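Local coordinates for protein polyketide synthase type I (Bacillus amyloliquefaciens, PDB 5KKU) that forms the N-terminal dehydratase domain of a modular polyketide synthase of the difficidin assembly line, and probably removes water from hydroxyacyl intermediates carried on the synthase, at residues Glu56-Phe62 and Phe222-Cys228; Asp40-Arg44 and Phe190-Pro194. One frame throughout, in Å; residues are numbered along the deposited sequence.

Interaction 1. Residues Glu56-Phe62 and Phe222-Cys228; sequences ELRQIIF and FMIDRFC
Glu56 sets CG between its backbone N and carbonyl carbon (chi1 69°), and Arg226 reaches across to it with CG anti to the backbone N and a bend at chi3 (95°), which carries NH1 to the carboxylate. Glu56 OE1 and Arg226 NH1 form a salt bridge at 2.7 Å, although its hydrogen bond is bent and weak and the two planes stand 53° apart. The other oxygen, OE2, lies in the guanidinium plane of the extended Arg58 and takes bonds from both NE and NH2, 2.8 Å from NH2. One carboxylate thus links two arginines, one through each oxygen. Arg226 also forms salt bridges through NH2 to Glu275 and through NE to Glu277, which would offset its charge. Leu57 and Phe227 form an antiparallel hydrogen-bonded pair, Leu57 N to Phe227 O at 2.9 Å and Phe227 N back to Leu57 O. This pairing joins the N-terminal hotdog fold, strand 55-62, to the C-terminal one, strand 219-229, as in the double-hotdog dehydratases of polyketide synthases. The chains turn a corner at Gln59 and at Asp225 respectively. There Gln59 and Ile60 both face Ile224, a G1 beta bulge: Ile60 N bonds Ile224 O, and Gln59 N meets Asp225 O (2.9 Å) from above the carbonyl plane. Beyond it Ile60 and Ile224 lie side by side, CB to CB 3.8 Å, while Ile224 CD1 reaches the edge of the Phe62 ring, 3.8 Å from CE2.

Interaction 2. Residues Asp40-Arg44 and Phe190-Pro194; sequences DMLYR and FKAHP
Asp40, on helix 37-49, comes closest by backbone to Ala192, 5.1 Å between their CA atoms, where residues 190-193 run as an irregular loop that leads into helix 194-200. The Asp40 carboxylate, its CG anti to the backbone N (chi1 169°), meets that loop at two successive amides. Ala192 N gives an almost straight hydrogen bond of 3.0 Å (175°) to the anti lone pair of Asp40 OD1, and Lys191 N adds a weak, bent one. OD2 instead lies at the edge of the Phe190 ring, 3.2 Å from CD1, and forms a salt bridge with Arg44 NH1 one helical turn on. Lys191 lays its aliphatic part against the helix, CB 3.8 Å from Tyr43 CB and CG 3.8 Å from Arg44 CG, before its bent chain takes NZ to a salt bridge with Glu52. Pro194 CD sits over the centre of the Phe190 ring, and His193 N-caps helix 194-200 through ND1 to Ala195 N. The contact therefore fastens helix 37-49 of the N-terminal hotdog to the loop just ahead of helix 194-200, which carries the predicted proton donor Asp198, while Tyr43 OH bonds backbone atoms of Ile55 and Met229, in strands 55-62 and 219-229.

After its first short strands the chain reaches helix 37-49, which holds residues 40-44, and then strand 55-62, both in the N-terminal hotdog fold. After the rest of that fold and the first part of the C-terminal one, residues 190-194 return to the helix, so interaction 2 closes a loop of 145 intervening residues. Strand 219-229 then comes back to strand 55-62, and interaction 1 closes a second loop of 159. The segments alternate, so the loops cross. Both contacts join the two hotdogs, interaction 1 strand to strand and interaction 2 helix to loop. They touch where Tyr43 OH lies 3.5 Å from Glu56 CA and Leu42 packs on Leu57.

Interaction 1. Residues Glu56-Phe62 and Phe222-Cys228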
loop_
_atom_site.group_PDB
_atom_site.type_symbol
_atom_site.label_atom_id
_atom_site.label_comp_id
_atom_site.label_asym_id
_atom_site.label_seq_id
_atom_site.Cartn_x
_atom_site.Cartn_y
_atom_site.Cartn_z
ATOM N N GLU A 56 -6.576 10.785 8.974
ATOM C CA GLU A 56 -5.354 10.022 8.775
ATOM C C GLU A 56 -5.450 8.677 9.484
ATOM O O GLU A 56 -6.447 8.380 10.143
ATOM C CB GLU A 56 -4.143 10.803 9.289
ATOM C CG GLU A 56 -4.103 10.961 10.801
ATOM C CD GLU A 56 -3.070 11.975 11.252
ATOM O OE1 GLU A 56 -2.762 12.901 10.473
ATOM O OE2 GLU A 56 -2.565 11.845 12.388
ATOM N N LEU A 57 -4.407 7.868 9.345
ATOM C CA LEU A 57 -4.366 6.581 9.954
ATOM C C LEU A 57 -3.116 6.337 10.764
ATOM O O LEU A 57 -2.070 6.757 10.410
ATOM C CB LEU A 57 -4.566 5.496 8.918
ATOM C CG LEU A 57 -5.648 5.684 7.904
ATOM C CD1 LEU A 57 -5.493 4.749 6.754
ATOM C CD2 LEU A 57 -7.024 5.540 8.491
ATOM N N ARG A 58 -3.237 5.648 11.865
ATOM C CA ARG A 58 -2.112 5.338 12.696
ATOM C C ARG A 58 -2.120 3.890 13.158
ATOM O O ARG A 58 -3.127 3.286 13.199
ATOM C CB ARG A 58 -2.059 6.263 13.889
ATOM C CG ARG A 58 -2.223 7.711 13.547
ATOM C CD ARG A 58 -1.958 8.555 14.758
ATOM N NE ARG A 58 -2.216 9.952 14.527
ATOM C CZ ARG A 58 -2.502 10.810 15.486
ATOM N NH1 ARG A 58 -2.561 10.409 16.723
ATOM N NH2 ARG A 58 -2.726 12.069 15.193
ATOM N N GLN A 59 -0.992 3.384 13.576
ATOM C CA GLN A 59 -0.846 2.033 14.063
ATOM C C GLN A 59 -1.538 1.014 13.196
ATOM O O GLN A 59 -2.217 0.168 13.654
ATOM C CB GLN A 59 -1.292 1.904 15.504
ATOM C CG GLN A 59 -0.719 2.935 16.442
ATOM C CD GLN A 59 0.780 2.989 16.439
ATOM O OE1 GLN A 59 1.428 2.030 16.759
ATOM N NE2 GLN A 59 1.332 4.115 16.072
ATOM N N ILE A 60 -1.303 1.062 11.908
ATOM C CA ILE A 60 -1.834 0.102 10.975
ATOM C C ILE A 60 -1.175 -1.248 11.087
ATOM O O ILE A 60 -0.004 -1.349 11.192
ATOM C CB ILE A 60 -1.668 0.612 9.562
ATOM C CG1 ILE A 60 -2.325 1.957 9.439
ATOM C CG2 ILE A 60 -2.233 -0.358 8.561
ATOM C CD1 ILE A 60 -2.121 2.614 8.125
ATOM N N ILE A 61 -1.947 -2.293 11.046
ATOM C CA ILE A 61 -1.408 -3.621 11.023
ATOM C C ILE A 61 -2.035 -4.414 9.916
ATOM O O ILE A 61 -3.193 -4.539 9.889
ATOM C CB ILE A 61 -1.661 -4.370 12.324
ATOM C CG1 ILE A 61 -1.195 -3.586 13.509
ATOM C CG2 ILE A 61 -0.982 -5.713 12.308
ATOM C CD1 ILE A 61 -1.623 -4.158 14.835
ATOM N N PHE A 62 -1.236 -4.957 9.036
ATOM C CA PHE A 62 -1.719 -5.755 7.959
ATOM C C PHE A 62 -1.680 -7.214 8.351
ATOM O O PHE A 62 -0.678 -7.733 8.743
ATOM C CB PHE A 62 -0.903 -5.533 6.691
ATOM C CG PHE A 62 -0.906 -4.134 6.175
ATOM C CD1 PHE A 62 -2.031 -3.568 5.692
ATOM C CD2 PHE A 62 0.233 -3.434 6.108
ATOM C CE1 PHE A 62 -2.026 -2.305 5.203
ATOM C CE2 PHE A 62 0.247 -2.177 5.624
ATOM C CZ PHE A 62 -0.885 -1.607 5.173
ATOM N N PHE A 222 3.790 -4.863 6.735
ATOM C CA PHE A 222 3.368 -5.340 7.995
ATOM C C PHE A 222 2.970 -4.484 9.191
ATOM O O PHE A 222 2.384 -4.977 10.092
ATOM C CB PHE A 222 4.536 -6.009 8.685
ATOM C CG PHE A 222 4.192 -6.619 9.994
ATOM C CD1 PHE A 222 3.040 -7.307 10.156
ATOM C CD2 PHE A 222 5.005 -6.474 11.058
ATOM C CE1 PHE A 222 2.712 -7.842 11.354
ATOM C CE2 PHE A 222 4.694 -7.019 12.279
ATOM C CZ PHE A 222 3.549 -7.713 12.418
ATOM N N MET A 223 3.343 -3.216 9.186
ATOM C CA MET A 223 2.798 -2.230 10.114
ATOM C C MET A 223 2.957 -0.791 9.639
ATOM O O MET A 223 3.835 -0.480 8.836
ATOM C CB MET A 223 3.505 -2.396 11.464
ATOM C CG MET A 223 3.189 -3.693 12.194
ATOM S SD MET A 223 4.114 -3.869 13.730
ATOM C CE MET A 223 3.292 -2.654 14.754
ATOM N N ILE A 224 2.139 0.161 9.966
ATOM C CA ILE A 224 2.477 1.494 9.501
ATOM C C ILE A 224 2.190 2.398 10.660
ATOM O O ILE A 224 1.128 2.345 11.155
ATOM C CB ILE A 224 1.687 1.950 8.237
ATOM C CG1 ILE A 224 2.165 1.256 6.980
ATOM C CG2 ILE A 224 1.786 3.441 8.007
ATOM C CD1 ILE A 224 1.327 1.511 5.760
ATOM N N ASP A 225 3.125 3.182 11.113
ATOM C CA ASP A 225 2.867 4.008 12.278
ATOM C C ASP A 225 1.888 5.106 11.963
ATOM O O ASP A 225 0.969 5.328 12.673
ATOM C CB ASP A 225 4.130 4.561 12.890
ATOM C CG ASP A 225 4.709 3.668 13.925
ATOM O OD1 ASP A 225 4.253 2.539 14.098
ATOM O OD2 ASP A 225 5.648 4.058 14.594
ATOM N N ARG A 226 2.095 5.792 10.852
ATOM C CA ARG A 226 1.188 6.797 10.389
ATOM C C ARG A 226 1.159 6.926 8.890
ATOM O O ARG A 226 2.186 6.912 8.269
ATOM C CB ARG A 226 1.456 8.156 11.036
ATOM C CG ARG A 226 0.516 9.229 10.557
ATOM C CD ARG A 226 0.611 10.545 11.290
ATOM N NE ARG A 226 1.498 11.432 10.581
ATOM C CZ ARG A 226 1.105 12.428 9.833
ATOM N NH1 ARG A 226 -0.162 12.723 9.733
ATOM N NH2 ARG A 226 1.991 13.132 9.223
ATOM N N PHE A 227 -0.022 7.047 8.325
ATOM C CA PHE A 227 -0.207 7.394 6.944
ATOM C C PHE A 227 -1.242 8.483 6.827
ATOM O O PHE A 227 -2.246 8.434 7.457
ATOM C CB PHE A 227 -0.604 6.193 6.095
ATOM C CG PHE A 227 -0.547 6.444 4.641
ATOM C CD1 PHE A 227 -1.601 6.969 3.999
ATOM C CD2 PHE A 227 0.589 6.135 3.904
ATOM C CE1 PHE A 227 -1.550 7.224 2.657
ATOM C CE2 PHE A 227 0.635 6.372 2.555
ATOM C CZ PHE A 227 -0.439 6.926 1.935
ATOM N N CYS A 228 -0.993 9.480 6.025
ATOM C CA CYS A 228 -1.876 10.601 5.943
ATOM C C CYS A 228 -1.941 11.165 4.534
ATOM O O CYS A 228 -0.940 11.518 4.005
ATOM C CB CYS A 228 -1.421 11.655 6.942
ATOM S SG CYS A 228 -2.393 13.132 7.043
#

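Interaction 2. Residues Asp40-Arg44 and Phe190-Pro194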
loop_
_atom_site.group_PDB
_atom_site.type_symbol
_atom_site.label_atom_id
_atom_site.label_comp_id
_atom_site.label_asym_id
_atom_site.label_seq_id
_atom_site.Cartn_x
_atom_site.Cartn_y
_atom_site.Cartn_z
ATOM N N ASP A 40 -6.879 2.930 0.830
ATOM C CA ASP A 40 -7.836 3.616 -0.037
ATOM C C ASP A 40 -9.247 3.341 0.402
ATOM O O ASP A 40 -10.071 4.182 0.403
ATOM C CB ASP A 40 -7.673 3.212 -1.490
ATOM C CG ASP A 40 -8.793 3.696 -2.379
ATOM O OD1 ASP A 40 -8.870 4.828 -2.767
ATOM O OD2 ASP A 40 -9.639 2.904 -2.662
ATOM N N MET A 41 -9.549 2.112 0.740
ATOM C CA MET A 41 -10.890 1.746 1.148
ATOM C C MET A 41 -11.339 2.551 2.342
ATOM O O MET A 41 -12.425 3.005 2.350
ATOM C CB MET A 41 -10.987 0.232 1.366
ATOM C CG MET A 41 -12.179 -0.379 2.060
ATOM S SD MET A 41 -12.214 -2.168 2.017
ATOM C CE MET A 41 -12.007 -2.380 0.318
ATOM N N LEU A 42 -10.482 2.685 3.331
ATOM C CA LEU A 42 -10.789 3.423 4.529
ATOM C C LEU A 42 -11.078 4.881 4.253
ATOM O O LEU A 42 -11.974 5.418 4.783
ATOM C CB LEU A 42 -9.697 3.295 5.559
ATOM C CG LEU A 42 -9.935 2.210 6.572
ATOM C CD1 LEU A 42 -9.710 0.860 5.977
ATOM C CD2 LEU A 42 -9.059 2.419 7.767
ATOM N N TYR A 43 -10.297 5.473 3.382
ATOM C CA TYR A 43 -10.494 6.834 2.989
ATOM C C TYR A 43 -11.791 7.039 2.213
ATOM O O TYR A 43 -12.407 8.020 2.397
ATOM C CB TYR A 43 -9.299 7.349 2.195
ATOM C CG TYR A 43 -8.232 7.986 3.035
ATOM C CD1 TYR A 43 -8.338 9.274 3.457
ATOM C CD2 TYR A 43 -7.128 7.275 3.432
ATOM C CE1 TYR A 43 -7.367 9.838 4.221
ATOM C CE2 TYR A 43 -6.154 7.837 4.190
ATOM C CZ TYR A 43 -6.284 9.125 4.555
ATOM O OH TYR A 43 -5.357 9.675 5.316
ATOM N N ARG A 44 -12.187 6.096 1.371
ATOM C CA ARG A 44 -13.427 6.217 0.664
ATOM C C ARG A 44 -14.605 6.119 1.614
ATOM O O ARG A 44 -15.531 6.848 1.485
ATOM C CB ARG A 44 -13.600 5.179 -0.425
ATOM C CG ARG A 44 -12.582 5.165 -1.522
ATOM C CD ARG A 44 -12.945 4.186 -2.616
ATOM N NE ARG A 44 -13.647 3.012 -2.129
ATOM C CZ ARG A 44 -13.100 1.837 -2.025
ATOM N NH1 ARG A 44 -11.863 1.694 -2.368
ATOM N NH2 ARG A 44 -13.756 0.826 -1.572
ATOM N N PHE A 190 -10.672 6.657 -7.153
ATOM C CA PHE A 190 -10.084 6.305 -5.890
ATOM C C PHE A 190 -9.817 7.549 -5.058
ATOM O O PHE A 190 -9.751 8.641 -5.570
ATOM C CB PHE A 190 -8.790 5.520 -6.110
ATOM C CG PHE A 190 -8.997 4.132 -6.627
ATOM C CD1 PHE A 190 -9.499 3.155 -5.828
ATOM C CD2 PHE A 190 -8.674 3.806 -7.926
ATOM C CE1 PHE A 190 -9.678 1.878 -6.294
ATOM C CE2 PHE A 190 -8.858 2.539 -8.396
ATOM C CZ PHE A 190 -9.375 1.574 -7.584
ATOM N N LYS A 191 -9.710 7.414 -3.757
ATOM C CA LYS A 191 -9.181 8.442 -2.911
ATOM C C LYS A 191 -7.659 8.412 -2.936
ATOM O O LYS A 191 -7.020 9.438 -2.917
ATOM C CB LYS A 191 -9.597 8.221 -1.481
ATOM C CG LYS A 191 -11.014 8.587 -1.141
ATOM C CD LYS A 191 -11.255 10.064 -1.247
ATOM C CE LYS A 191 -12.720 10.366 -1.349
ATOM N NZ LYS A 191 -13.121 11.619 -0.694
ATOM N N ALA A 192 -7.084 7.224 -3.019
ATOM C CA ALA A 192 -5.659 7.036 -3.155
ATOM C C ALA A 192 -5.621 5.766 -3.975
ATOM O O ALA A 192 -6.176 4.780 -3.617
ATOM C CB ALA A 192 -4.963 7.045 -1.831
ATOM N N HIS A 193 -5.000 5.819 -5.132
ATOM C CA HIS A 193 -4.991 4.763 -6.093
ATOM C C HIS A 193 -4.095 3.685 -5.504
ATOM O O HIS A 193 -2.959 3.930 -5.207
ATOM C CB HIS A 193 -4.440 5.249 -7.436
ATOM C CG HIS A 193 -4.844 4.445 -8.636
ATOM N ND1 HIS A 193 -4.467 3.146 -8.837
ATOM C CD2 HIS A 193 -5.539 4.795 -9.734
ATOM C CE1 HIS A 193 -4.930 2.725 -9.991
ATOM N NE2 HIS A 193 -5.602 3.700 -10.542
ATOM N N PRO A 194 -4.623 2.488 -5.422
ATOM C CA PRO A 194 -3.901 1.357 -4.895
ATOM C C PRO A 194 -2.640 1.061 -5.657
ATOM O O PRO A 194 -1.688 0.681 -5.058
ATOM C CB PRO A 194 -4.902 0.243 -5.030
ATOM C CG PRO A 194 -6.171 0.897 -4.819
ATOM C CD PRO A 194 -6.052 2.215 -5.478
#